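Local structure of putative aminooxidase (Propionibacterium acnes, 2BA9) at residues 160-164 with 190-194; 291-297 with 311-317. The protein is an FAD-containing polyunsaturated fatty acid isomerase that produces conjugated linoleic acid. One frame throughout, in Å; residues are numbered along the deposited sequence.

Contact 1: residues 160-164 with 190-194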
loop_
_atom_site.group_PDB
_atom_site.type_symbol
_atom_site.label_atom_id
_atom_site.label_comp_id
_atom_site.label_asym_id
_atom_site.label_seq_id
_atom_site.Cartn_x
_atom_site.Cartn_y
_atom_site.Cartn_z
ATOM N N LEU A 160 -19.734 -1.577 1.079
ATOM C CA LEU A 160 -18.880 -2.250 2.070
ATOM C C LEU A 160 -17.397 -2.135 1.699
ATOM O O LEU A 160 -16.581 -1.744 2.512
ATOM C CB LEU A 160 -19.249 -3.735 2.206
ATOM C CG LEU A 160 -18.549 -4.487 3.351
ATOM C CD1 LEU A 160 -19.131 -4.100 4.687
ATOM C CD2 LEU A 160 -18.637 -5.976 3.174
ATOM N N TRP A 161 -17.075 -2.462 0.456
ATOM C CA TRP A 161 -15.681 -2.525 -0.022
ATOM C C TRP A 161 -14.968 -1.174 -0.080
ATOM O O TRP A 161 -13.750 -1.107 0.019
ATOM C CB TRP A 161 -15.640 -3.178 -1.414
ATOM C CG TRP A 161 -15.119 -4.576 -1.411
ATOM C CD1 TRP A 161 -13.843 -4.965 -1.651
ATOM C CD2 TRP A 161 -15.869 -5.774 -1.174
ATOM N NE1 TRP A 161 -13.738 -6.326 -1.573
ATOM C CE2 TRP A 161 -14.969 -6.851 -1.276
ATOM C CE3 TRP A 161 -17.209 -6.038 -0.871
ATOM C CZ2 TRP A 161 -15.369 -8.177 -1.104
ATOM C CZ3 TRP A 161 -17.603 -7.350 -0.693
ATOM C CH2 TRP A 161 -16.685 -8.405 -0.801
ATOM N N ILE A 162 -15.735 -0.105 -0.229
ATOM C CA ILE A 162 -15.166 1.200 -0.509
ATOM C C ILE A 162 -14.431 1.818 0.685
ATOM O O ILE A 162 -13.433 2.499 0.504
ATOM C CB ILE A 162 -16.223 2.176 -1.037
ATOM C CG1 ILE A 162 -15.546 3.376 -1.727
ATOM C CG2 ILE A 162 -17.180 2.609 0.073
ATOM C CD1 ILE A 162 -16.522 4.290 -2.427
ATOM N N ASN A 163 -14.922 1.571 1.891
ATOM C CA ASN A 163 -14.407 2.254 3.074
ATOM C C ASN A 163 -12.943 1.899 3.416
ATOM O O ASN A 163 -12.140 2.792 3.688
ATOM C CB ASN A 163 -15.351 2.012 4.254
ATOM C CG ASN A 163 -16.764 2.479 3.971
ATOM O OD1 ASN A 163 -16.971 3.615 3.540
ATOM N ND2 ASN A 163 -17.751 1.608 4.207
ATOM N N PRO A 164 -12.575 0.601 3.386
ATOM C CA PRO A 164 -11.156 0.248 3.511
ATOM C C PRO A 164 -10.358 0.342 2.212
ATOM O O PRO A 164 -9.204 -0.101 2.170
ATOM C CB PRO A 164 -11.203 -1.218 3.957
ATOM C CG PRO A 164 -12.612 -1.579 4.098
ATOM C CD PRO A 164 -13.391 -0.609 3.290
ATOM N N MET A 190 -12.033 -8.552 3.671
ATOM C CA MET A 190 -13.209 -7.681 3.759
ATOM C C MET A 190 -13.992 -7.986 5.029
ATOM O O MET A 190 -14.319 -7.082 5.790
ATOM C CB MET A 190 -14.104 -7.848 2.526
ATOM C CG MET A 190 -15.316 -6.918 2.480
ATOM S SD MET A 190 -14.906 -5.196 2.189
ATOM C CE MET A 190 -14.736 -4.593 3.877
ATOM N N MET A 191 -14.260 -9.264 5.274
ATOM C CA MET A 191 -14.981 -9.668 6.485
ATOM C C MET A 191 -14.268 -9.255 7.779
ATOM O O MET A 191 -14.909 -8.767 8.720
ATOM C CB MET A 191 -15.244 -11.171 6.465
ATOM C CG MET A 191 -16.199 -11.609 5.367
ATOM S SD MET A 191 -17.776 -10.742 5.364
ATOM C CE MET A 191 -17.449 -9.459 4.145
ATOM N N SER A 192 -12.946 -9.428 7.816
ATOM C CA SER A 192 -12.137 -9.004 8.965
ATOM C C SER A 192 -12.244 -7.494 9.221
ATOM O O SER A 192 -12.310 -7.049 10.369
ATOM C CB SER A 192 -10.670 -9.408 8.761
ATOM O OG SER A 192 -10.554 -10.821 8.697
ATOM N N PHE A 193 -12.257 -6.708 8.152
ATOM C CA PHE A 193 -12.553 -5.269 8.273
ATOM C C PHE A 193 -13.964 -5.036 8.792
ATOM O O PHE A 193 -14.159 -4.198 9.659
ATOM C CB PHE A 193 -12.343 -4.530 6.947
ATOM C CG PHE A 193 -10.987 -3.914 6.827
ATOM C CD1 PHE A 193 -9.945 -4.604 6.226
ATOM C CD2 PHE A 193 -10.746 -2.651 7.345
ATOM C CE1 PHE A 193 -8.693 -4.047 6.132
ATOM C CE2 PHE A 193 -9.513 -2.087 7.252
ATOM C CZ PHE A 193 -8.476 -2.780 6.642
ATOM N N ALA A 194 -14.928 -5.796 8.269
ATOM C CA ALA A 194 -16.336 -5.673 8.659
ATOM C C ALA A 194 -16.529 -5.972 10.138
ATOM O O ALA A 194 -17.258 -5.276 10.836
ATOM C CB ALA A 194 -17.198 -6.612 7.825
#
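This is an apolar contact between helices, joining the C-terminal end of helix 158-161 and the residues after it to helix 187-195. Met190 is at its centre. Its CA-to-CB bond points toward segment 160-164, and CG and SD lie over one face of the Trp161 indole. Met190 SD sits 3.6 Å from the centroid of the five-membered ring of Trp161, close to the ring normal. This is a Met-aromatic contact. Met190 CG lies over the six-membered ring of Trp161, 3.6 Å from its centroid, as a CH-pi contact. Leu160 packs beside the methionine, with its CD2 3.5 Å from Met190 CG. Both segments belong to the flavin-containing amine oxidoreductase family region, in a part of the chain built from short helices. Trp161 NE1 is hydrogen-bonded to the backbone O of Leu185, just ahead of helix 187-195. Pro164 CG meets Met190 CE at 3.7 Å. Pro164 CB lies over the Phe193 ring, 3.8 Å from its centroid, in a second CH-pi contact.

Contact 2: residues 291-297 with 311-317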
loop_
_atom_site.group_PDB
_atom_site.type_symbol
_atom_site.label_atom_id
_atom_site.label_comp_id
_atom_site.label_asym_id
_atom_site.label_seq_id
_atom_site.Cartn_x
_atom_site.Cartn_y
_atom_site.Cartn_z
ATOM N N TYR A 291 -11.592 16.903 20.850
ATOM C CA TYR A 291 -10.992 15.613 20.515
ATOM C C TYR A 291 -12.067 14.565 20.190
ATOM O O TYR A 291 -12.989 14.361 20.974
ATOM C CB TYR A 291 -10.152 15.135 21.698
ATOM C CG TYR A 291 -9.067 14.126 21.378
ATOM C CD1 TYR A 291 -8.046 14.427 20.481
ATOM C CD2 TYR A 291 -9.022 12.885 22.035
ATOM C CE1 TYR A 291 -7.034 13.512 20.215
ATOM C CE2 TYR A 291 -8.005 11.966 21.772
ATOM C CZ TYR A 291 -7.025 12.286 20.857
ATOM O OH TYR A 291 -6.009 11.392 20.603
ATOM N N PRO A 292 -11.972 13.905 19.029
ATOM C CA PRO A 292 -12.898 12.794 18.808
ATOM C C PRO A 292 -12.740 11.698 19.851
ATOM O O PRO A 292 -11.674 11.568 20.453
ATOM C CB PRO A 292 -12.540 12.283 17.409
ATOM C CG PRO A 292 -11.312 13.016 16.983
ATOM C CD PRO A 292 -11.112 14.184 17.864
ATOM N N THR A 293 -13.814 10.944 20.076
ATOM C CA THR A 293 -13.796 9.795 20.979
ATOM C C THR A 293 -13.739 8.492 20.180
ATOM O O THR A 293 -13.756 7.404 20.749
ATOM C CB THR A 293 -15.028 9.800 21.918
ATOM O OG1 THR A 293 -16.201 10.183 21.199
ATOM C CG2 THR A 293 -14.842 10.793 23.057
ATOM N N ILE A 294 -13.654 8.622 18.857
ATOM C CA ILE A 294 -13.681 7.499 17.928
ATOM C C ILE A 294 -13.192 7.986 16.545
ATOM O O ILE A 294 -13.251 9.184 16.265
ATOM C CB ILE A 294 -15.113 6.919 17.837
ATOM C CG1 ILE A 294 -15.096 5.531 17.194
ATOM C CG2 ILE A 294 -16.060 7.889 17.087
ATOM C CD1 ILE A 294 -16.428 4.786 17.374
ATOM N N SER A 295 -12.684 7.077 15.708
ATOM C CA SER A 295 -12.285 7.434 14.325
ATOM C C SER A 295 -13.536 7.653 13.461
ATOM O O SER A 295 -14.609 7.179 13.781
ATOM C CB SER A 295 -11.385 6.360 13.696
ATOM O OG SER A 295 -10.130 6.269 14.355
ATOM N N GLY A 296 -13.402 8.377 12.364
ATOM C CA GLY A 296 -14.557 8.631 11.503
ATOM C C GLY A 296 -14.280 8.460 10.026
ATOM O O GLY A 296 -13.233 8.890 9.541
ATOM N N TYR A 297 -15.227 7.831 9.327
ATOM C CA TYR A 297 -15.200 7.674 7.870
ATOM C C TYR A 297 -16.260 8.558 7.222
ATOM O O TYR A 297 -17.292 8.883 7.832
ATOM C CB TYR A 297 -15.469 6.224 7.456
ATOM C CG TYR A 297 -14.298 5.276 7.670
ATOM C CD1 TYR A 297 -13.610 4.718 6.601
ATOM C CD2 TYR A 297 -13.888 4.945 8.953
ATOM C CE1 TYR A 297 -12.538 3.835 6.821
ATOM C CE2 TYR A 297 -12.835 4.090 9.178
ATOM C CZ TYR A 297 -12.155 3.541 8.113
ATOM O OH TYR A 297 -11.096 2.689 8.374
ATOM N N MET A 311 -11.526 11.937 3.760
ATOM C CA MET A 311 -12.337 10.733 3.637
ATOM C C MET A 311 -12.418 9.928 4.936
ATOM O O MET A 311 -13.316 9.123 5.114
ATOM C CB MET A 311 -11.771 9.847 2.538
ATOM C CG MET A 311 -11.595 10.569 1.218
ATOM S SD MET A 311 -11.012 9.435 -0.045
ATOM C CE MET A 311 -9.286 9.290 0.406
ATOM N N VAL A 312 -11.461 10.156 5.826
ATOM C CA VAL A 312 -11.366 9.427 7.075
ATOM C C VAL A 312 -10.353 10.133 7.955
ATOM O O VAL A 312 -9.453 10.822 7.462
ATOM C CB VAL A 312 -10.945 7.948 6.863
ATOM C CG1 VAL A 312 -9.621 7.869 6.122
ATOM C CG2 VAL A 312 -10.862 7.196 8.204
ATOM N N TYR A 313 -10.537 10.003 9.267
ATOM C CA TYR A 313 -9.527 10.457 10.217
ATOM C C TYR A 313 -9.338 9.404 11.282
ATOM O O TYR A 313 -10.256 8.655 11.586
ATOM C CB TYR A 313 -9.863 11.824 10.815
ATOM C CG TYR A 313 -11.199 11.928 11.501
ATOM C CD1 TYR A 313 -11.374 11.496 12.815
ATOM C CD2 TYR A 313 -12.290 12.484 10.846
ATOM C CE1 TYR A 313 -12.605 11.605 13.438
ATOM C CE2 TYR A 313 -13.515 12.593 11.458
ATOM C CZ TYR A 313 -13.678 12.160 12.757
ATOM O OH TYR A 313 -14.927 12.279 13.365
ATOM N N TYR A 314 -8.131 9.364 11.828
ATOM C CA TYR A 314 -7.708 8.329 12.760
ATOM C C TYR A 314 -7.548 8.827 14.200
ATOM O O TYR A 314 -6.706 9.687 14.480
ATOM C CB TYR A 314 -6.396 7.742 12.242
ATOM C CG TYR A 314 -5.739 6.680 13.090
ATOM C CD1 TYR A 314 -6.481 5.753 13.807
ATOM C CD2 TYR A 314 -4.362 6.589 13.129
ATOM C CE1 TYR A 314 -5.854 4.778 14.574
ATOM C CE2 TYR A 314 -3.732 5.636 13.871
ATOM C CZ TYR A 314 -4.473 4.730 14.600
ATOM O OH TYR A 314 -3.817 3.775 15.320
ATOM N N HIS A 315 -8.379 8.268 15.086
ATOM C CA HIS A 315 -8.316 8.437 16.541
ATOM C C HIS A 315 -7.469 7.313 17.164
ATOM O O HIS A 315 -7.911 6.177 17.251
ATOM C CB HIS A 315 -9.758 8.405 17.101
ATOM C CG HIS A 315 -9.876 8.639 18.583
ATOM N ND1 HIS A 315 -10.198 7.634 19.470
ATOM C CD2 HIS A 315 -9.772 9.770 19.322
ATOM C CE1 HIS A 315 -10.268 8.130 20.696
ATOM N NE2 HIS A 315 -10.012 9.425 20.635
ATOM N N ARG A 316 -6.265 7.635 17.623
ATOM C CA ARG A 316 -5.279 6.595 18.005
ATOM C C ARG A 316 -5.121 6.401 19.518
ATOM O O ARG A 316 -5.258 5.277 20.034
ATOM C CB ARG A 316 -3.912 6.915 17.381
ATOM C CG ARG A 316 -2.773 5.941 17.750
ATOM C CD ARG A 316 -1.645 6.043 16.728
ATOM N NE ARG A 316 -0.411 5.335 17.076
ATOM C CZ ARG A 316 -0.171 4.045 16.838
ATOM N NH1 ARG A 316 -1.096 3.260 16.300
ATOM N NH2 ARG A 316 1.005 3.521 17.157
ATOM N N TRP A 317 -4.798 7.493 20.215
ATOM C CA TRP A 317 -4.606 7.470 21.653
ATOM C C TRP A 317 -5.819 8.085 22.318
ATOM O O TRP A 317 -5.968 9.306 22.346
ATOM C CB TRP A 317 -3.341 8.245 22.033
ATOM C CG TRP A 317 -2.095 7.703 21.379
ATOM C CD1 TRP A 317 -1.293 8.346 20.474
ATOM C CD2 TRP A 317 -1.518 6.409 21.577
ATOM N NE1 TRP A 317 -0.256 7.534 20.105
ATOM C CE2 TRP A 317 -0.371 6.335 20.758
ATOM C CE3 TRP A 317 -1.860 5.302 22.364
ATOM C CZ2 TRP A 317 0.445 5.207 20.717
ATOM C CZ3 TRP A 317 -1.045 4.174 22.316
ATOM C CH2 TRP A 317 0.092 4.138 21.495
HETATM O O HOH W 1 -4.833 9.913 18.848
HETATM O O HOH W 2 -15.208 10.946 15.584
HETATM O O HOH W 3 -9.881 3.988 16.049
#
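Two neighbouring antiparallel strands of the mixed sheet, 295-297 and 310-315, meet here, with their axes at 172° and 4.8 Å apart. Beyond them, strand 88-91 continues the sheet next to 295-297, and strand 325-330 lies next to 310-315. Met311 turns its side-chain end away, and its O comes 3.6 Å from Tyr297 CA. Val312 forms a non-hydrogen-bonded pair with Tyr297. Val312 CG2 lies over the Tyr297 ring, 3.7 Å from its centroid, as a CH-pi contact. Tyr313 forms the hydrogen-bonded pair with Gly296: Tyr313 N to Gly296 O is 2.9 Å, and Gly296 N to Tyr313 O is 3.3 Å. The Tyr313 ring lies across Gly296, where a CB would collide with it. Its hydroxyl donates to a water that donates in turn to Ile294 O. Tyr314 points away from segment 291-297, and its OH accepts a hydrogen bond from Arg316 NH1. At His315 the backbone ladder gives way to a side chain: His315 N donates to Ser295 OG at 2.8 Å. The His315 imidazole has Thr293 C and Ile294 N over one face. At Trp317 the segments are joined directly and through water: Tyr291 OH donates to Trp317 O at 2.7 Å, and a water donates to Tyr291 OH while accepting from Trp317 N.

In the fold
The two contacts follow one another along the chain. Their centres are about 17 Å apart. They still touch: Asn163 O of contact 1 packs against Tyr297 CE1 of contact 2 at 3.3 Å. The loop after helix 158-161 thus meets the mixed sheet at the C-terminal end of strand 295-297. A bound dodecaethylene glycol, probably from the crystallisation liquor, lies at this junction. Asn163 ND2 and Tyr297 OH are both hydrogen-bonded to it. The side chain of Leu160 is about 3 Å from the dodecaethylene glycol at the nearest atoms. The position of this molecule is consistent with a pocket between the two contacts. The Tyr297 side chain is about 8 Å from FAD at the nearest atoms.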